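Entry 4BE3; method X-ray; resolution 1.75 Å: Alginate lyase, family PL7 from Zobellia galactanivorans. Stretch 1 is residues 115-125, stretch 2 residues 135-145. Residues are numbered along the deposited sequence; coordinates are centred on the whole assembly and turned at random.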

ATOM      1  N   GLY A 115     -17.210   2.268   3.907  1.00 32.17           N
ATOM      2  CA  GLY A 115     -18.331   2.867   3.132  1.00 31.36           C
ATOM      3  C   GLY A 115     -19.338   1.757   2.835  1.00 31.97           C
ATOM      4  O   GLY A 115     -19.706   0.977   3.718  1.00 31.49           O
ATOM      5  N   HIS A 116     -19.789   1.713   1.592  1.00 28.40           N
ATOM      6  CA  HIS A 116     -20.746   0.686   1.185  1.00 29.52           C
ATOM      7  C   HIS A 116     -20.187  -0.705   1.097  1.00 28.27           C
ATOM      8  O   HIS A 116     -20.952  -1.645   1.019  1.00 27.94           O
ATOM      9  CB  HIS A 116     -21.290   1.090  -0.178  1.00 29.47           C
ATOM     10  CG  HIS A 116     -22.197   2.280  -0.154  1.00 28.58           C
ATOM     11  ND1 HIS A 116     -23.067   2.550   0.878  1.00 33.56           N
ATOM     12  CD2 HIS A 116     -22.356   3.290  -1.099  1.00 32.42           C
ATOM     13  CE1 HIS A 116     -23.794   3.632   0.558  1.00 37.29           C
ATOM     14  NE2 HIS A 116     -23.369   4.099  -0.657  1.00 34.05           N
ATOM     15  N   GLU A 117     -18.835  -0.847   1.144  1.00 27.53           N
ATOM     16  CA  GLU A 117     -18.212  -2.175   1.060  1.00 25.88           C
ATOM     17  C   GLU A 117     -18.634  -2.857  -0.287  1.00 27.02           C
ATOM     18  O   GLU A 117     -18.817  -4.073  -0.314  1.00 27.76           O
ATOM     19  CB  GLU A 117     -18.450  -3.108   2.262  1.00 30.25           C
ATOM     20  CG  GLU A 117     -17.954  -2.354   3.522  1.00 36.75           C
ATOM     21  CD  GLU A 117     -18.173  -3.082   4.836  1.00 47.82           C
ATOM     22  OE1 GLU A 117     -17.905  -4.251   4.968  1.00 42.75           O
ATOM     23  OE2 GLU A 117     -18.643  -2.412   5.775  1.00 63.39           O
ATOM     24  N   ASN A 118     -18.700  -2.073  -1.378  1.00 23.78           N
ATOM     25  CA  ASN A 118     -19.039  -2.731  -2.690  1.00 23.94           C
ATOM     26  C   ASN A 118     -17.749  -3.212  -3.390  1.00 25.92           C
ATOM     27  O   ASN A 118     -16.635  -2.926  -2.868  1.00 25.77           O
ATOM     28  CB  ASN A 118     -19.699  -1.683  -3.539  1.00 23.30           C
ATOM     29  CG  ASN A 118     -21.145  -1.344  -3.056  1.00 21.96           C
ATOM     30  OD1 ASN A 118     -21.670  -2.021  -2.142  1.00 24.31           O
ATOM     31  ND2 ASN A 118     -21.808  -0.370  -3.699  1.00 24.37           N
ATOM     32  N   GLU A 119     -17.837  -3.796  -4.594  1.00 21.76           N
ATOM     33  CA  GLU A 119     -16.612  -4.229  -5.320  1.00 20.98           C
ATOM     34  C   GLU A 119     -16.429  -3.525  -6.589  1.00 22.74           C
ATOM     35  O   GLU A 119     -17.189  -3.685  -7.560  1.00 21.19           O
ATOM     36  CB  GLU A 119     -16.826  -5.735  -5.678  1.00 23.52           C
ATOM     37  CG  GLU A 119     -16.724  -6.668  -4.437  1.00 25.66           C
ATOM     38  CD  GLU A 119     -18.029  -7.094  -3.799  1.00 33.36           C
ATOM     39  OE1 GLU A 119     -19.158  -7.112  -4.440  1.00 33.54           O
ATOM     40  OE2 GLU A 119     -17.975  -7.269  -2.582  1.00 36.44           O
ATOM     41  N   PRO A 120     -15.332  -2.778  -6.731  1.00 20.08           N
ATOM     42  CA  PRO A 120     -14.965  -2.255  -7.995  1.00 20.82           C
ATOM     43  C   PRO A 120     -14.834  -3.395  -9.089  1.00 21.26           C
ATOM     44  O   PRO A 120     -14.996  -3.079 -10.307  1.00 22.01           O
ATOM     45  CB  PRO A 120     -13.525  -1.628  -7.712  1.00 22.71           C
ATOM     46  CG  PRO A 120     -13.743  -1.192  -6.285  1.00 20.13           C
ATOM     47  CD  PRO A 120     -14.485  -2.337  -5.605  1.00 22.84           C
ATOM     48  N   ILE A 121     -14.471  -4.608  -8.663  1.00 18.54           N
ATOM     49  CA  ILE A 121     -14.488  -5.703  -9.714  1.00 16.53           C
ATOM     50  C   ILE A 121     -14.695  -7.011  -9.083  1.00 16.90           C
ATOM     51  O   ILE A 121     -14.188  -7.335  -7.987  1.00 18.19           O
ATOM     52  CB  ILE A 121     -13.176  -5.755 -10.554  1.00 17.61           C
ATOM     53  CG1 ILE A 121     -13.261  -6.938 -11.523  1.00 20.19           C
ATOM     54  CG2 ILE A 121     -11.887  -5.917  -9.679  1.00 18.66           C
ATOM     55  CD1 ILE A 121     -12.165  -6.955 -12.606  1.00 22.51           C
ATOM     56  N   LYS A 122     -15.520  -7.874  -9.803  1.00 16.71           N
ATOM     57  CA  LYS A 122     -15.619  -9.261  -9.395  1.00 15.57           C
ATOM     58  C   LYS A 122     -15.471 -10.010 -10.781  1.00 17.05           C
ATOM     59  O   LYS A 122     -16.148  -9.601 -11.777  1.00 16.63           O
ATOM     60  CB  LYS A 122     -17.014  -9.640  -8.860  1.00 15.61           C
ATOM     61  CG  LYS A 122     -17.133  -9.084  -7.420  1.00 17.30           C
ATOM     62  CD  LYS A 122     -18.458  -9.651  -6.754  1.00 19.59           C
ATOM     63  CE  LYS A 122     -19.717  -9.080  -7.460  1.00 22.59           C
ATOM     64  NZ  LYS A 122     -19.948  -7.587  -7.518  1.00 25.34           N
ATOM     65  N   ILE A 123     -14.560 -10.943 -10.842  1.00 15.29           N
ATOM     66  CA  ILE A 123     -14.380 -11.749 -12.118  1.00 16.55           C
ATOM     67  C   ILE A 123     -15.127 -13.058 -11.826  1.00 15.34           C
ATOM     68  O   ILE A 123     -14.862 -13.804 -10.863  1.00 16.53           O
ATOM     69  CB  ILE A 123     -12.893 -12.024 -12.360  1.00 15.42           C
ATOM     70  CG1 ILE A 123     -12.169 -10.648 -12.535  1.00 17.65           C
ATOM     71  CG2 ILE A 123     -12.699 -12.943 -13.538  1.00 17.87           C
ATOM     72  CD1 ILE A 123     -10.577 -10.909 -12.581  1.00 19.15           C
ATOM     73  N   PHE A 124     -16.007 -13.399 -12.818  1.00 14.41           N
ATOM     74  CA  PHE A 124     -16.845 -14.619 -12.683  1.00 13.71           C
ATOM     75  C   PHE A 124     -16.468 -15.647 -13.741  1.00 15.00           C
ATOM     76  O   PHE A 124     -16.097 -15.271 -14.873  1.00 16.95           O
ATOM     77  CB  PHE A 124     -18.292 -14.206 -13.074  1.00 13.58           C
ATOM     78  CG  PHE A 124     -19.021 -13.373 -12.057  1.00 16.87           C
ATOM     79  CD1 PHE A 124     -18.738 -11.986 -11.849  1.00 16.42           C
ATOM     80  CD2 PHE A 124     -20.111 -14.009 -11.349  1.00 16.81           C
ATOM     81  CE1 PHE A 124     -19.483 -11.222 -10.936  1.00 17.84           C
ATOM     82  CE2 PHE A 124     -20.871 -13.187 -10.497  1.00 17.28           C
ATOM     83  CZ  PHE A 124     -20.569 -11.871 -10.254  1.00 16.75           C
ATOM     84  N   TYR A 125     -16.768 -16.906 -13.403  1.00 14.62           N
ATOM     85  CA  TYR A 125     -16.792 -17.980 -14.429  1.00 14.00           C
ATOM     86  C   TYR A 125     -18.230 -18.543 -14.195  1.00 15.87           C
ATOM     87  O   TYR A 125     -18.609 -18.855 -13.065  1.00 16.98           O
ATOM     88  CB  TYR A 125     -15.713 -19.044 -14.120  1.00 16.40           C
ATOM     89  CG  TYR A 125     -15.938 -20.270 -15.013  1.00 16.51           C
ATOM     90  CD1 TYR A 125     -16.847 -21.290 -14.670  1.00 17.98           C
ATOM     91  CD2 TYR A 125     -15.253 -20.352 -16.224  1.00 18.11           C
ATOM     92  CE1 TYR A 125     -17.006 -22.370 -15.522  1.00 19.22           C
ATOM     93  CE2 TYR A 125     -15.351 -21.474 -17.077  1.00 18.12           C
ATOM     94  CZ  TYR A 125     -16.287 -22.423 -16.706  1.00 19.64           C
ATOM     95  OH  TYR A 125     -16.489 -23.490 -17.603  1.00 21.58           O
TER
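Stretch 2 (135-145) SVFWNYEINTK

Stretch 2 runs antiparallel to stretch 1. Its residues 135-141 form a strand that pairs with strand 121-125. The two N-to-C directions make an angle of 162°, and the axes approach to 4.7 Å. Ile142 and Asn143 leave the strand as loop and follow the loop that precedes strand 121-125. Together the stretches bury 918 Å², both sides summed.

Gly115 makes no contact, and its positive phi suits glycine. His116 points toward stretch 2. Its NE2 donates a weak hydrogen bond to Thr144 O at 3.0 Å, and the carbonyl lies at the ring edge, near the ring plane. Asn118 points toward stretch 2 and packs with its CB 3.1 Å from Glu141 OE1.

Glu119 is held twice by Glu141. Glu119 N donates to Glu141 OE1 at 2.9 Å, and Glu141 N donates to Glu119 O at 3.1 Å. The extended side chain of Glu141, chi1 and chi2 both t, reaches the amide of Glu119. It also brings Glu141 OE1 within 3.3 Å of Glu119 OE1, a pair of like charges. Lys122 lies near both: its NZ forms a salt bridge with Glu119 OE1 at 3.2 Å and sits 4.3 Å from Glu141 OE1, beyond salt-bridge range. One water accepts from Lys122 NZ at 2.8 Å and donates to Glu119 O at 2.8 Å and Asn139 O at 2.9 Å, so it links the two backbones.

Pro120 O has no hydrogen-bond partner, but Tyr140 CA makes a CA-H...O contact with it at 3.5 Å. Ile121 CA makes another to Asn139 O at 3.2 Å. The side chain of Ile121 reaches Trp138, CD1 to CE3 at 3.8 Å.

Lys122 and Asn139 form a hydrogen-bonded pair. Lys122 N donates to Asn139 O at 3.0 Å, and Asn139 N to Lys122 O at 2.8 Å. Ile123 faces Trp138 in a non-hydrogen-bonded pair, with CA atoms 4.3 Å apart.

Phe124 pairs with Phe137. Phe124 N donates to Phe137 O at 2.8 Å, nearly straight at 175°, and Phe137 N returns a bond to Phe124 O at 3.1 Å. The rings lie on the sheet face shared with Lys122 and Asn139. Their planes are 20° apart but slid, so they barely overlap. Phe124 CB instead sits over the Phe137 ring, 3.6 Å from its centroid.

Tyr125 sits opposite Val136, on the same face as Ile123 and Trp138. Val136 CG2 touches the tyrosine ring edge, 4.0 Å from Tyr125 CD2.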

ATOM      1  N   SER A 135     -18.535 -19.157 -19.495  1.00 17.93           N
ATOM      2  CA  SER A 135     -18.195 -17.819 -19.878  1.00 16.97           C
ATOM      3  C   SER A 135     -17.357 -17.258 -18.690  1.00 18.55           C
ATOM      4  O   SER A 135     -17.542 -17.598 -17.519  1.00 18.70           O
ATOM      5  CB  SER A 135     -19.459 -16.940 -19.955  1.00 17.77           C
ATOM      6  OG  SER A 135     -20.343 -17.426 -21.006  1.00 20.59           O
ATOM      7  N   VAL A 136     -16.506 -16.346 -19.080  1.00 15.57           N
ATOM      8  CA  VAL A 136     -15.752 -15.503 -18.058  1.00 15.50           C
ATOM      9  C   VAL A 136     -16.169 -14.090 -18.311  1.00 17.14           C
ATOM     10  O   VAL A 136     -16.214 -13.614 -19.492  1.00 16.69           O
ATOM     11  CB  VAL A 136     -14.241 -15.610 -18.327  1.00 14.91           C
ATOM     12  CG1 VAL A 136     -13.483 -14.584 -17.369  1.00 17.10           C
ATOM     13  CG2 VAL A 136     -13.763 -17.048 -17.906  1.00 17.75           C
ATOM     14  N   PHE A 137     -16.599 -13.372 -17.261  1.00 16.55           N
ATOM     15  CA  PHE A 137     -16.992 -12.015 -17.479  1.00 15.58           C
ATOM     16  C   PHE A 137     -16.650 -11.243 -16.197  1.00 16.76           C
ATOM     17  O   PHE A 137     -16.311 -11.904 -15.162  1.00 17.17           O
ATOM     18  CB  PHE A 137     -18.532 -11.834 -17.695  1.00 16.70           C
ATOM     19  CG  PHE A 137     -19.400 -12.561 -16.699  1.00 16.58           C
ATOM     20  CD1 PHE A 137     -19.803 -11.871 -15.499  1.00 16.32           C
ATOM     21  CD2 PHE A 137     -19.974 -13.821 -17.053  1.00 17.07           C
ATOM     22  CE1 PHE A 137     -20.740 -12.454 -14.554  1.00 17.60           C
ATOM     23  CE2 PHE A 137     -20.869 -14.440 -16.078  1.00 17.82           C
ATOM     24  CZ  PHE A 137     -21.243 -13.753 -14.915  1.00 17.12           C
ATOM     25  N   TRP A 138     -16.636  -9.936 -16.236  1.00 16.49           N
ATOM     26  CA  TRP A 138     -16.309  -9.230 -14.974  1.00 15.92           C
ATOM     27  C   TRP A 138     -17.318  -8.142 -14.712  1.00 15.61           C
ATOM     28  O   TRP A 138     -17.804  -7.528 -15.659  1.00 17.67           O
ATOM     29  CB  TRP A 138     -14.872  -8.669 -15.021  1.00 15.64           C
ATOM     30  CG  TRP A 138     -14.703  -7.581 -16.033  1.00 18.03           C
ATOM     31  CD1 TRP A 138     -14.394  -7.770 -17.382  1.00 19.20           C
ATOM     32  CD2 TRP A 138     -14.743  -6.129 -15.799  1.00 17.56           C
ATOM     33  NE1 TRP A 138     -14.196  -6.557 -17.988  1.00 20.56           N
ATOM     34  CE2 TRP A 138     -14.408  -5.525 -17.088  1.00 18.07           C
ATOM     35  CE3 TRP A 138     -14.969  -5.317 -14.651  1.00 17.46           C
ATOM     36  CZ2 TRP A 138     -14.337  -4.126 -17.290  1.00 21.86           C
ATOM     37  CZ3 TRP A 138     -14.878  -3.909 -14.862  1.00 22.59           C
ATOM     38  CH2 TRP A 138     -14.590  -3.349 -16.130  1.00 21.97           C
ATOM     39  N   ASN A 139     -17.621  -7.885 -13.443  1.00 15.69           N
ATOM     40  CA  ASN A 139     -18.707  -6.912 -13.113  1.00 15.62           C
ATOM     41  C   ASN A 139     -18.055  -5.722 -12.345  1.00 16.52           C
ATOM     42  O   ASN A 139     -17.129  -5.967 -11.511  1.00 18.87           O
ATOM     43  CB  ASN A 139     -19.625  -7.529 -12.082  1.00 15.88           C
ATOM     44  CG  ASN A 139     -20.619  -8.479 -12.753  1.00 18.17           C
ATOM     45  OD1 ASN A 139     -20.360  -8.907 -13.875  1.00 17.92           O
ATOM     46  ND2 ASN A 139     -21.747  -8.848 -12.004  1.00 18.00           N
ATOM     47  N   TYR A 140     -18.547  -4.527 -12.625  1.00 16.86           N
ATOM     48  CA  TYR A 140     -18.132  -3.313 -11.864  1.00 17.50           C
ATOM     49  C   TYR A 140     -19.355  -2.987 -11.037  1.00 19.84           C
ATOM     50  O   TYR A 140     -20.464  -2.837 -11.640  1.00 19.33           O
ATOM     51  CB  TYR A 140     -17.888  -2.197 -12.905  1.00 18.08           C
ATOM     52  CG  TYR A 140     -17.658  -0.873 -12.171  1.00 19.23           C
ATOM     53  CD1 TYR A 140     -16.376  -0.621 -11.610  1.00 18.83           C
ATOM     54  CD2 TYR A 140     -18.708   0.079 -12.065  1.00 19.80           C
ATOM     55  CE1 TYR A 140     -16.128   0.588 -10.966  1.00 19.42           C
ATOM     56  CE2 TYR A 140     -18.489   1.307 -11.392  1.00 22.14           C
ATOM     57  CZ  TYR A 140     -17.163   1.491 -10.835  1.00 20.63           C
ATOM     58  OH  TYR A 140     -16.954   2.730 -10.144  1.00 23.01           O
ATOM     59  N   GLU A 141     -19.243  -2.793  -9.698  1.00 17.95           N
ATOM     60  CA  GLU A 141     -20.427  -2.381  -8.959  1.00 19.10           C
ATOM     61  C   GLU A 141     -20.310  -0.898  -8.650  1.00 22.09           C
ATOM     62  O   GLU A 141     -19.192  -0.404  -8.256  1.00 21.32           O
ATOM     63  CB  GLU A 141     -20.409  -3.195  -7.688  1.00 18.82           C
ATOM     64  CG  GLU A 141     -21.574  -2.736  -6.764  1.00 22.55           C
ATOM     65  CD  GLU A 141     -21.668  -3.716  -5.597  1.00 26.67           C
ATOM     66  OE1 GLU A 141     -20.640  -4.207  -4.995  1.00 25.73           O
ATOM     67  OE2 GLU A 141     -22.849  -4.016  -5.232  1.00 32.77           O
ATOM     68  N   ILE A 142     -21.384  -0.100  -8.838  1.00 19.95           N
ATOM     69  CA  ILE A 142     -21.228   1.332  -8.580  1.00 21.12           C
ATOM     70  C   ILE A 142     -21.015   1.611  -7.110  1.00 22.61           C
ATOM     71  O   ILE A 142     -21.500   0.928  -6.236  1.00 23.06           O
ATOM     72  CB  ILE A 142     -22.450   2.158  -9.133  1.00 23.98           C
ATOM     73  CG1 ILE A 142     -23.754   1.542  -8.617  1.00 23.52           C
ATOM     74  CG2 ILE A 142     -22.439   2.190 -10.679  1.00 22.81           C
ATOM     75  CD1 ILE A 142     -24.954   2.589  -8.698  1.00 25.13           C
ATOM     76  N   ASN A 143     -20.188   2.656  -6.835  1.00 22.25           N
ATOM     77  CA  ASN A 143     -20.135   3.112  -5.460  1.00 24.69           C
ATOM     78  C   ASN A 143     -21.278   4.130  -5.220  1.00 25.47           C
ATOM     79  O   ASN A 143     -21.109   5.331  -5.459  1.00 28.23           O
ATOM     80  CB  ASN A 143     -18.759   3.797  -5.250  1.00 24.79           C
ATOM     81  CG  ASN A 143     -18.446   3.954  -3.736  1.00 30.23           C
ATOM     82  OD1 ASN A 143     -17.425   4.576  -3.324  1.00 31.79           O
ATOM     83  ND2 ASN A 143     -19.236   3.328  -2.935  1.00 26.49           N
ATOM     84  N   THR A 144     -22.451   3.573  -4.904  1.00 27.27           N
ATOM     85  CA  THR A 144     -23.725   4.292  -5.020  1.00 28.95           C
ATOM     86  C   THR A 144     -23.679   5.623  -4.261  1.00 31.10           C
ATOM     87  O   THR A 144     -23.161   5.665  -3.151  1.00 32.16           O
ATOM     88  CB  THR A 144     -24.800   3.433  -4.337  1.00 29.36           C
ATOM     89  OG1 THR A 144     -24.614   2.073  -4.758  1.00 28.28           O
ATOM     90  CG2 THR A 144     -26.274   3.884  -4.780  1.00 30.30           C
ATOM     91  N   LYS A 145     -24.167   6.673  -4.890  1.00 31.90           N
ATOM     92  CA  LYS A 145     -24.321   7.999  -4.192  1.00 35.50           C
ATOM     93  C   LYS A 145     -25.514   7.801  -3.337  1.00 36.16           C
ATOM     94  O   LYS A 145     -26.561   7.509  -3.819  1.00 39.73           O
ATOM     95  CB  LYS A 145     -24.498   9.088  -5.248  1.00 38.47           C
ATOM     96  CG  LYS A 145     -24.540  10.531  -4.681  1.00 41.23           C
ATOM     97  CD  LYS A 145     -25.042  11.387  -5.841  1.00 48.60           C
ATOM     98  CE  LYS A 145     -25.652  12.696  -5.350  1.00 62.90           C
ATOM     99  NZ  LYS A 145     -24.521  13.520  -4.833  1.00 60.43           N
TER
HETATM  100  O   HOH W   1     -18.164  -5.947  -8.838  1.00 16.73           O